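PDB 6PFQ: uncharacterized protein YLR132C from Kluyveromyces marxianus, which is a Usb1-type enzyme of the 2H phosphodiesterase superfamily, probably acting as an exoribonuclease that trims the 3' end of U6 snRNA. Local coordinates for residues A[201-205]-A[214-218]. Coordinates in Å, arbitrary orientation, origin at the centre of the assembly. Residues are numbered along the deposited sequence.
Sequences RCHEL and ITLPL
This is the open end of an antiparallel beta hairpin, strands 204-209 and 212-217, at the C-terminus of a 2H phosphodiesterase fold. Within the chain, strand 212-217 is an outermost strand of a four-stranded antiparallel sheet. Leu205 and Leu216 form a hydrogen-bonded pair, with CA atoms 4.9 Å apart. Leu205 N donates to Leu216 O at 2.9 Å, and Leu216 N donates to Leu205 O at 2.8 Å. Glu204 and Pro217 form the next, non-hydrogen-bonded pair, CA to CA 4.2 Å. Beyond it, Leu218 N donates to His203 O at 3.1 Å. His203 breaks the extended run (phi/psi -103/8), separating strand 200-202, which pairs with strand 94-99 in the other sheet, from this hairpin. Leu205 (chi1 m, chi2 t) and Leu216 (m, p) share one face, their CB atoms 4.1 Å apart. Both pack against strand 9-16 and helix 72-88, where Ile86 also meets Leu218. Leu205 CD2 lies 4.2 Å from Leu218 CD2. Cys202 is buried, its side chain about 9 Å from that of the UMP-binding His60. On the face of Glu204 and Pro217, Glu204 (chi1 p) brings OE1 to 3.4 Å from Thr215 CG2.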
loop_
_atom_site.group_PDB
_atom_site.type_symbol
_atom_site.label_atom_id
_atom_site.label_comp_id
_atom_site.label_asym_id
_atom_site.label_seq_id
_atom_site.Cartn_x
_atom_site.Cartn_y
_atom_site.Cartn_z
ATOM N N ARG A 201 -3.309 13.012 -7.399
ATOM C CA ARG A 201 -4.407 12.702 -8.310
ATOM C C ARG A 201 -3.879 11.736 -9.354
ATOM O O ARG A 201 -2.885 12.038 -10.023
ATOM C CB ARG A 201 -4.963 13.952 -8.990
ATOM C CG ARG A 201 -6.193 13.672 -9.867
ATOM C CD ARG A 201 -6.986 14.951 -10.208
ATOM N NE ARG A 201 -7.721 15.478 -9.064
ATOM C CZ ARG A 201 -8.870 14.980 -8.598
ATOM N NH1 ARG A 201 -9.447 13.916 -9.165
ATOM N NH2 ARG A 201 -9.440 15.542 -7.549
ATOM N N CYS A 202 -4.503 10.563 -9.466
ATOM C CA CYS A 202 -4.015 9.528 -10.379
ATOM C C CYS A 202 -4.897 9.523 -11.616
ATOM O O CYS A 202 -6.116 9.492 -11.486
ATOM C CB CYS A 202 -4.037 8.146 -9.712
ATOM S SG CYS A 202 -2.977 8.141 -8.256
ATOM N N HIS A 203 -4.287 9.555 -12.812
ATOM C CA HIS A 203 -5.061 9.510 -14.055
ATOM C C HIS A 203 -5.021 8.134 -14.732
ATOM O O HIS A 203 -5.539 7.977 -15.844
ATOM C CB HIS A 203 -4.575 10.601 -15.018
ATOM C CG HIS A 203 -4.824 11.995 -14.515
ATOM N ND1 HIS A 203 -3.958 12.646 -13.660
ATOM C CD2 HIS A 203 -5.848 12.854 -14.735
ATOM C CE1 HIS A 203 -4.434 13.847 -13.380
ATOM N NE2 HIS A 203 -5.584 13.997 -14.014
ATOM N N GLU A 204 -4.463 7.134 -14.061
ATOM C CA GLU A 204 -4.340 5.786 -14.583
ATOM C C GLU A 204 -4.121 4.859 -13.399
ATOM O O GLU A 204 -3.690 5.293 -12.335
ATOM C CB GLU A 204 -3.162 5.684 -15.543
ATOM C CG GLU A 204 -1.847 6.024 -14.838
ATOM C CD GLU A 204 -0.742 6.385 -15.804
ATOM O OE1 GLU A 204 -1.069 6.715 -16.962
ATOM O OE2 GLU A 204 0.442 6.310 -15.415
ATOM N N LEU A 205 -4.457 3.592 -13.591
ATOM C CA LEU A 205 -4.047 2.484 -12.741
ATOM C C LEU A 205 -2.872 1.772 -13.404
ATOM O O LEU A 205 -2.585 1.967 -14.590
ATOM C CB LEU A 205 -5.175 1.457 -12.544
ATOM C CG LEU A 205 -6.623 1.804 -12.183
ATOM C CD1 LEU A 205 -7.265 0.649 -11.446
ATOM C CD2 LEU A 205 -6.729 3.070 -11.394
ATOM N N ILE A 214 1.599 -3.086 -16.814
ATOM C CA ILE A 214 0.789 -2.447 -17.844
ATOM C C ILE A 214 0.046 -1.278 -17.226
ATOM O O ILE A 214 -0.186 -1.225 -16.010
ATOM C CB ILE A 214 -0.198 -3.432 -18.499
ATOM C CG1 ILE A 214 -1.181 -3.956 -17.451
ATOM C CG2 ILE A 214 0.557 -4.585 -19.115
ATOM C CD1 ILE A 214 -2.365 -4.723 -18.020
ATOM N N THR A 215 -0.312 -0.318 -18.075
ATOM C CA THR A 215 -1.020 0.867 -17.617
ATOM C C THR A 215 -2.466 0.810 -18.081
ATOM O O THR A 215 -2.738 0.460 -19.232
ATOM C CB THR A 215 -0.337 2.144 -18.118
ATOM O OG1 THR A 215 0.999 2.173 -17.609
ATOM C CG2 THR A 215 -1.077 3.394 -17.635
ATOM N N LEU A 216 -3.377 1.234 -17.207
ATOM C CA LEU A 216 -4.816 1.137 -17.433
ATOM C C LEU A 216 -5.367 2.542 -17.285
ATOM O O LEU A 216 -5.593 3.001 -16.153
ATOM C CB LEU A 216 -5.483 0.199 -16.428
ATOM C CG LEU A 216 -5.520 -1.319 -16.644
ATOM C CD1 LEU A 216 -4.162 -1.937 -16.504
ATOM C CD2 LEU A 216 -6.482 -1.962 -15.656
ATOM N N PRO A 217 -5.576 3.269 -18.384
ATOM C CA PRO A 217 -5.952 4.685 -18.283
ATOM C C PRO A 217 -7.350 4.868 -17.723
ATOM O O PRO A 217 -8.235 4.025 -17.894
ATOM C CB PRO A 217 -5.875 5.187 -19.732
ATOM C CG PRO A 217 -5.189 4.111 -20.503
ATOM C CD PRO A 217 -5.413 2.829 -19.779
ATOM N N LEU A 218 -7.536 5.982 -17.020
ATOM C CA LEU A 218 -8.861 6.351 -16.531
ATOM C C LEU A 218 -9.563 7.241 -17.553
ATOM O O LEU A 218 -10.790 7.281 -17.594
ATOM C CB LEU A 218 -8.767 7.053 -15.180
ATOM C CG LEU A 218 -8.389 6.071 -14.063
ATOM C CD1 LEU A 218 -8.052 6.790 -12.778
ATOM C CD2 LEU A 218 -9.476 5.030 -13.838
#